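Local coordinates for protein AvrA (Salmonella typhimurium, PDB 6BE0) that probably transfers acetyl groups from acetyl-CoA to serine and threonine side chains of target proteins, as a YopJ-family effector that binds inositol hexakisphosphate, at residues His124-Asp129 / Leu141-Ala146; Lys195-Glu200 / Val234-His239. One frame throughout, in Å; residues are numbered along the deposited sequence.

Interaction 1 (His124-Asp129 / Leu141-Ala146); sequences HISVVD and LFEPAA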
loop_
_atom_site.group_PDB
_atom_site.type_symbol
_atom_site.label_atom_id
_atom_site.label_comp_id
_atom_site.label_asym_id
_atom_site.label_seq_id
_atom_site.Cartn_x
_atom_site.Cartn_y
_atom_site.Cartn_z
ATOM N N HIS A 124 -6.699 6.996 7.772
ATOM C CA HIS A 124 -5.451 6.262 7.622
ATOM C C HIS A 124 -5.727 4.972 6.860
ATOM O O HIS A 124 -6.151 3.969 7.437
ATOM C CB HIS A 124 -4.809 5.959 8.976
ATOM C CG HIS A 124 -3.450 5.340 8.865
ATOM N ND1 HIS A 124 -2.330 6.059 8.512
ATOM C CD2 HIS A 124 -3.036 4.061 9.044
ATOM C CE1 HIS A 124 -1.283 5.258 8.485
ATOM N NE2 HIS A 124 -1.683 4.039 8.804
ATOM N N ILE A 125 -5.486 5.017 5.556
ATOM C CA ILE A 125 -5.769 3.891 4.680
ATOM C C ILE A 125 -4.536 3.012 4.511
ATOM O O ILE A 125 -3.504 3.467 4.015
ATOM C CB ILE A 125 -6.260 4.380 3.301
ATOM C CG1 ILE A 125 -7.581 5.139 3.461
ATOM C CG2 ILE A 125 -6.435 3.206 2.341
ATOM C CD1 ILE A 125 -8.025 5.882 2.218
ATOM N N SER A 126 -4.653 1.758 4.937
ATOM C CA SER A 126 -3.599 0.763 4.752
ATOM C C SER A 126 -4.079 -0.325 3.798
ATOM O O SER A 126 -5.241 -0.329 3.389
ATOM C CB SER A 126 -3.192 0.144 6.089
ATOM O OG SER A 126 -2.746 1.133 6.998
ATOM N N VAL A 127 -3.183 -1.241 3.448
ATOM C CA VAL A 127 -3.537 -2.374 2.601
ATOM C C VAL A 127 -3.220 -3.686 3.312
ATOM O O VAL A 127 -2.176 -3.823 3.949
ATOM C CB VAL A 127 -2.809 -2.323 1.238
ATOM C CG1 VAL A 127 -1.299 -2.391 1.417
ATOM C CG2 VAL A 127 -3.299 -3.443 0.327
ATOM N N VAL A 128 -4.140 -4.639 3.204
ATOM C CA VAL A 128 -3.979 -5.960 3.800
ATOM C C VAL A 128 -3.951 -7.016 2.706
ATOM O O VAL A 128 -4.790 -6.994 1.809
ATOM C CB VAL A 128 -5.123 -6.284 4.787
ATOM C CG1 VAL A 128 -4.972 -7.697 5.352
ATOM C CG2 VAL A 128 -5.169 -5.262 5.908
ATOM N N ASP A 129 -2.991 -7.934 2.778
ATOM C CA ASP A 129 -2.950 -9.061 1.854
ATOM C C ASP A 129 -3.466 -10.318 2.541
ATOM O O ASP A 129 -3.040 -10.655 3.647
ATOM C CB ASP A 129 -1.535 -9.292 1.325
ATOM C CG ASP A 129 -1.511 -10.173 0.083
ATOM O OD1 ASP A 129 -2.506 -10.177 -0.674
ATOM O OD2 ASP A 129 -0.493 -10.858 -0.142
ATOM N N LEU A 141 -0.885 -7.019 7.247
ATOM C CA LEU A 141 -1.187 -5.599 7.139
ATOM C C LEU A 141 0.077 -4.831 6.776
ATOM O O LEU A 141 1.065 -4.875 7.506
ATOM C CB LEU A 141 -1.771 -5.077 8.455
ATOM C CG LEU A 141 -2.017 -3.569 8.571
ATOM C CD1 LEU A 141 -3.098 -3.108 7.612
ATOM C CD2 LEU A 141 -2.380 -3.209 10.004
ATOM N N PHE A 142 0.044 -4.132 5.646
ATOM C CA PHE A 142 1.184 -3.339 5.204
ATOM C C PHE A 142 0.959 -1.862 5.492
ATOM O O PHE A 142 -0.030 -1.276 5.050
ATOM C CB PHE A 142 1.446 -3.549 3.712
ATOM C CG PHE A 142 1.895 -4.940 3.366
ATOM C CD1 PHE A 142 0.971 -5.925 3.060
ATOM C CD2 PHE A 142 3.239 -5.262 3.350
ATOM C CE1 PHE A 142 1.382 -7.204 2.743
ATOM C CE2 PHE A 142 3.655 -6.542 3.032
ATOM C CZ PHE A 142 2.726 -7.511 2.729
ATOM N N GLU A 143 1.882 -1.276 6.248
ATOM C CA GLU A 143 1.880 0.155 6.516
ATOM C C GLU A 143 2.927 0.827 5.634
ATOM O O GLU A 143 4.119 0.554 5.781
ATOM C CB GLU A 143 2.169 0.426 7.994
ATOM C CG GLU A 143 1.057 -0.003 8.942
ATOM C CD GLU A 143 -0.203 0.835 8.796
ATOM O OE1 GLU A 143 -0.150 1.891 8.132
ATOM O OE2 GLU A 143 -1.249 0.435 9.351
ATOM N N PRO A 144 2.492 1.690 4.696
ATOM C CA PRO A 144 3.479 2.342 3.829
ATOM C C PRO A 144 4.463 3.228 4.594
ATOM O O PRO A 144 5.617 3.349 4.183
ATOM C CB PRO A 144 2.613 3.184 2.884
ATOM C CG PRO A 144 1.286 2.516 2.889
ATOM C CD PRO A 144 1.112 1.993 4.278
ATOM N N ALA A 145 4.009 3.838 5.685
ATOM C CA ALA A 145 4.854 4.728 6.477
ATOM C C ALA A 145 5.571 3.959 7.584
ATOM O O ALA A 145 5.567 2.729 7.599
ATOM C CB ALA A 145 4.020 5.858 7.068
ATOM N N ALA A 146 6.184 4.695 8.508
ATOM C CA ALA A 146 6.924 4.095 9.613
ATOM C C ALA A 146 5.984 3.723 10.758
ATOM O O ALA A 146 4.822 4.132 10.772
ATOM C CB ALA A 146 8.003 5.047 10.097
#

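Interaction 2 (Lys195-Glu200 / Val234-His239); sequences KKLQLE and VSFYKH. With IHP (inositol hexakisphosphate), chain B.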
loop_
_atom_site.group_PDB
_atom_site.type_symbol
_atom_site.label_atom_id
_atom_site.label_comp_id
_atom_site.label_asym_id
_atom_site.label_seq_id
_atom_site.Cartn_x
_atom_site.Cartn_y
_atom_site.Cartn_z
ATOM N N LYS A 195 -2.382 -3.552 -5.959
ATOM C CA LYS A 195 -2.256 -4.095 -7.304
ATOM C C LYS A 195 -0.947 -4.866 -7.462
ATOM O O LYS A 195 -0.891 -5.862 -8.180
ATOM C CB LYS A 195 -2.355 -2.974 -8.344
ATOM C CG LYS A 195 -3.780 -2.723 -8.831
ATOM C CD LYS A 195 -4.152 -1.245 -8.840
ATOM C CE LYS A 195 -3.438 -0.474 -9.937
ATOM N NZ LYS A 195 -3.909 0.940 -10.008
ATOM N N LYS A 196 0.102 -4.412 -6.782
ATOM C CA LYS A 196 1.388 -5.102 -6.820
ATOM C C LYS A 196 1.342 -6.419 -6.045
ATOM O O LYS A 196 2.023 -7.380 -6.404
ATOM C CB LYS A 196 2.495 -4.206 -6.261
ATOM C CG LYS A 196 2.866 -3.032 -7.159
ATOM C CD LYS A 196 3.531 -3.503 -8.446
ATOM C CE LYS A 196 3.945 -2.335 -9.328
ATOM N NZ LYS A 196 2.772 -1.597 -9.878
ATOM N N LEU A 197 0.540 -6.462 -4.982
ATOM C CA LEU A 197 0.365 -7.688 -4.209
ATOM C C LEU A 197 -0.186 -8.805 -5.092
ATOM O O LEU A 197 0.097 -9.983 -4.873
ATOM C CB LEU A 197 -0.566 -7.451 -3.017
ATOM C CG LEU A 197 0.008 -6.673 -1.830
ATOM C CD1 LEU A 197 -1.105 -6.273 -0.869
ATOM C CD2 LEU A 197 1.070 -7.483 -1.106
ATOM N N GLN A 198 -0.977 -8.424 -6.090
ATOM C CA GLN A 198 -1.522 -9.379 -7.049
ATOM C C GLN A 198 -0.460 -9.806 -8.058
ATOM O O GLN A 198 -0.276 -10.995 -8.312
ATOM C CB GLN A 198 -2.729 -8.772 -7.773
ATOM C CG GLN A 198 -3.068 -9.415 -9.117
ATOM C CD GLN A 198 -3.299 -10.907 -9.016
ATOM O OE1 GLN A 198 -3.567 -11.435 -7.936
ATOM N NE2 GLN A 198 -3.193 -11.600 -10.146
ATOM N N LEU A 199 0.233 -8.828 -8.629
ATOM C CA LEU A 199 1.202 -9.082 -9.688
ATOM C C LEU A 199 2.433 -9.830 -9.180
ATOM O O LEU A 199 3.078 -10.561 -9.934
ATOM C CB LEU A 199 1.625 -7.761 -10.332
ATOM C CG LEU A 199 0.487 -6.973 -10.982
ATOM C CD1 LEU A 199 0.895 -5.526 -11.213
ATOM C CD2 LEU A 199 0.063 -7.628 -12.287
ATOM N N GLU A 200 2.749 -9.645 -7.902
ATOM C CA GLU A 200 3.911 -10.285 -7.290
ATOM C C GLU A 200 3.480 -11.476 -6.440
ATOM O O GLU A 200 4.094 -11.770 -5.415
ATOM C CB GLU A 200 4.684 -9.281 -6.430
ATOM C CG GLU A 200 5.141 -8.032 -7.172
ATOM C CD GLU A 200 6.274 -8.298 -8.144
ATOM O OE1 GLU A 200 6.687 -9.471 -8.283
ATOM O OE2 GLU A 200 6.755 -7.327 -8.766
ATOM N N VAL A 234 11.091 -5.635 -5.855
ATOM C CA VAL A 234 11.476 -4.269 -6.197
ATOM C C VAL A 234 10.273 -3.384 -6.517
ATOM O O VAL A 234 10.274 -2.191 -6.214
ATOM C CB VAL A 234 12.439 -4.255 -7.408
ATOM C CG1 VAL A 234 12.914 -2.838 -7.712
ATOM C CG2 VAL A 234 13.631 -5.169 -7.152
ATOM N N SER A 235 9.249 -3.974 -7.125
ATOM C CA SER A 235 8.097 -3.218 -7.610
ATOM C C SER A 235 7.339 -2.497 -6.493
ATOM O O SER A 235 6.548 -1.592 -6.758
ATOM C CB SER A 235 7.142 -4.147 -8.359
ATOM O OG SER A 235 6.660 -5.172 -7.511
ATOM N N PHE A 236 7.582 -2.898 -5.250
ATOM C CA PHE A 236 6.929 -2.279 -4.101
ATOM C C PHE A 236 7.528 -0.915 -3.758
ATOM O O PHE A 236 6.894 -0.106 -3.082
ATOM C CB PHE A 236 7.024 -3.200 -2.883
ATOM C CG PHE A 236 5.971 -4.270 -2.847
ATOM C CD1 PHE A 236 5.718 -5.050 -3.961
ATOM C CD2 PHE A 236 5.242 -4.501 -1.693
ATOM C CE1 PHE A 236 4.750 -6.034 -3.930
ATOM C CE2 PHE A 236 4.274 -5.485 -1.656
ATOM C CZ PHE A 236 4.028 -6.252 -2.775
ATOM N N TYR A 237 8.745 -0.667 -4.235
ATOM C CA TYR A 237 9.518 0.503 -3.824
ATOM C C TYR A 237 9.631 1.569 -4.908
ATOM O O TYR A 237 10.480 2.456 -4.826
ATOM C CB TYR A 237 10.917 0.064 -3.396
ATOM C CG TYR A 237 10.904 -0.876 -2.221
ATOM C CD1 TYR A 237 11.187 -0.420 -0.942
ATOM C CD2 TYR A 237 10.591 -2.217 -2.386
ATOM C CE1 TYR A 237 11.169 -1.276 0.139
ATOM C CE2 TYR A 237 10.568 -3.081 -1.312
ATOM C CZ TYR A 237 10.859 -2.606 -0.052
ATOM O OH TYR A 237 10.840 -3.463 1.023
ATOM N N LYS A 238 8.775 1.491 -5.918
ATOM C CA LYS A 238 8.843 2.431 -7.029
ATOM C C LYS A 238 8.505 3.853 -6.587
ATOM O O LYS A 238 9.041 4.820 -7.130
ATOM C CB LYS A 238 7.903 1.994 -8.149
ATOM C CG LYS A 238 8.254 0.639 -8.746
ATOM C CD LYS A 238 7.279 0.232 -9.844
ATOM C CE LYS A 238 7.341 1.186 -11.027
ATOM N NZ LYS A 238 6.539 0.698 -12.179
ATOM N N HIS A 239 7.626 3.971 -5.595
ATOM C CA HIS A 239 7.181 5.277 -5.109
ATOM C C HIS A 239 7.887 5.695 -3.823
ATOM O O HIS A 239 7.448 6.630 -3.154
ATOM C CB HIS A 239 5.668 5.269 -4.873
ATOM C CG HIS A 239 4.866 4.993 -6.106
ATOM N ND1 HIS A 239 4.765 5.892 -7.145
ATOM C CD2 HIS A 239 4.123 3.918 -6.465
ATOM C CE1 HIS A 239 3.998 5.385 -8.092
ATOM N NE2 HIS A 239 3.595 4.188 -7.705
HETATM C C1 IHP B . 1.892 -0.425 -14.527
HETATM C C2 IHP B . 1.632 0.341 -13.236
HETATM C C3 IHP B . 2.599 1.502 -13.082
HETATM C C4 IHP B . 2.564 2.397 -14.304
HETATM C C5 IHP B . 3.027 1.594 -15.505
HETATM C C6 IHP B . 2.067 0.443 -15.771
HETATM O O11 IHP B . 0.831 -1.345 -14.718
HETATM P P1 IHP B . 1.095 -2.879 -14.369
HETATM O O21 IHP B . -0.133 -3.462 -13.708
HETATM O O31 IHP B . 2.266 -3.021 -13.420
HETATM O O41 IHP B . 1.383 -3.630 -15.642
HETATM O O12 IHP B . 0.265 0.807 -13.199
HETATM P P2 IHP B . -0.724 0.271 -12.084
HETATM O O22 IHP B . -0.728 -1.238 -12.053
HETATM O O32 IHP B . -0.312 0.772 -10.720
HETATM O O42 IHP B . -2.126 0.753 -12.385
HETATM O O13 IHP B . 2.285 2.242 -11.901
HETATM P P3 IHP B . 3.288 2.192 -10.664
HETATM O O23 IHP B . 2.503 2.155 -9.375
HETATM O O33 IHP B . 4.175 0.972 -10.731
HETATM O O43 IHP B . 4.150 3.427 -10.667
HETATM O O14 IHP B . 3.348 3.586 -14.091
HETATM P P4 IHP B . 4.959 3.614 -14.018
HETATM O O24 IHP B . 5.389 4.473 -12.851
HETATM O O34 IHP B . 5.544 2.231 -13.844
HETATM O O44 IHP B . 5.512 4.236 -15.271
HETATM O O15 IHP B . 3.148 2.408 -16.673
HETATM P P5 IHP B . 4.251 2.038 -17.748
HETATM O O25 IHP B . 4.736 0.621 -17.530
HETATM O O35 IHP B . 3.653 2.158 -19.127
HETATM O O45 IHP B . 5.431 2.974 -17.643
HETATM O O16 IHP B . 0.810 0.941 -16.226
HETATM P P6 IHP B . 0.174 0.336 -17.521
HETATM O O26 IHP B . -0.979 1.196 -17.968
HETATM O O36 IHP B . 1.203 0.273 -18.620
HETATM O O46 IHP B . -0.344 -1.054 -17.247
#

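Interaction 1 (His124-Asp129 / Leu141-Ala146)
H124 carries CG anti to its backbone N (chi1 -174°), a bend at chi2 (-68°) sets E143 CD, and with these positions the imidazole NE2 comes to the carboxylate. NE2 of H124 donates to E143 OE1 at 2.7 Å with an N-H...O angle of 153°, arriving on the syn side but somewhat out of the carboxylate plane; ring and carboxylate lie at a shallow angle to each other. S126 OG lies 2.9 Å from both E143 OE1 and E143 OE2, and its single proton can make only a weak bond to one or the other. The pair is a worked example of a His-carboxylate hydrogen bond in which a neighbouring hydroxyl also lies close to the acid.

Behind this polar end the strands pair antiparallel. F142 N bonds to V127 O at 2.8 Å, whereas V128 and L141 form a non-hydrogen-bonded pair. On the face of V128, L141 CD1 reaches over to V128 CG2 at 3.4 Å and to S126 CB at 3.6 Å. On the other face, V127 CG1 packs on F142 CB (3.8 Å), and D129 CB meets the ring edge at F142 CE1 (3.9 Å); the carboxylate of D129 is held elsewhere, by R113 and H208. Helix 186-199 lies over V127 through A194 and L197, and strands 111-117 and 170-176 flank the hairpin within the mixed sheet.

Interaction 2 (Lys195-Glu200 / Val234-His239)
F236 drives the rim of its ring against helix 186-199, and here the contact is tight. L197 CD2 meets the ring edge at F236 CZ (3.6 Å), the two side chains crossing at about a right angle. E200 CG comes to the same rim near the ring plane, 3.8 Å from F236 CE1, and K196 CB approaches that atom obliquely at 3.7 Å. Beside the ring, S235 places OG between its backbone N and carbonyl carbon (chi1 61°) and donates it to E200 OE2 at a very short, doubtful 2.5 Å.

Toward the ligand the protein segments draw apart, K196 CE staying 4.2 Å from K238 CD, and inositol hexakisphosphate joins them instead, in a pocket that includes K195, K196, L199, K238 and H239 and takes further hydrogen bonds from K263 and K291. One phosphate takes three donors: K196 NZ reaches IHP O33 at 3.0 Å, K238 NZ the same O33 at 2.8 Å, and H239 NE2 bonds to IHP O23 at 2.8 Å, in its ring plane. Its charge probably offsets repulsion between the two ammonium groups. K238 NZ also reaches a second phosphate, and K195 NZ a third, weakly. The exposed L199 touches the ligand but not the loop. H239 ND1 is hydrogen-bonded to S287, and K195 NZ forms a salt bridge with E295 of helix 287-300, while R271 of helix 268-273 packs on K238 and H239.

In the fold
Read from the N terminus, the chain first closes interaction 1, a hairpin in which strands 125-133 and 136-143 fold back on each other with 11 residues between the segments. It then runs through helix 151-164 and strand 170-176 into helix 186-199, whose end opens interaction 2; the loop closed there spans 33 residues and includes helices 205-212 and 225-228. The two contacts stand in series, neither nested nor crossed. They meet at L197, whose CD1 lies 3.8 Å from D129 CB and whose CD2 packs on F142 CE1. One helix thus ties the central sheet to the ligand-binding loop, illustrating how successive contacts can share a single element.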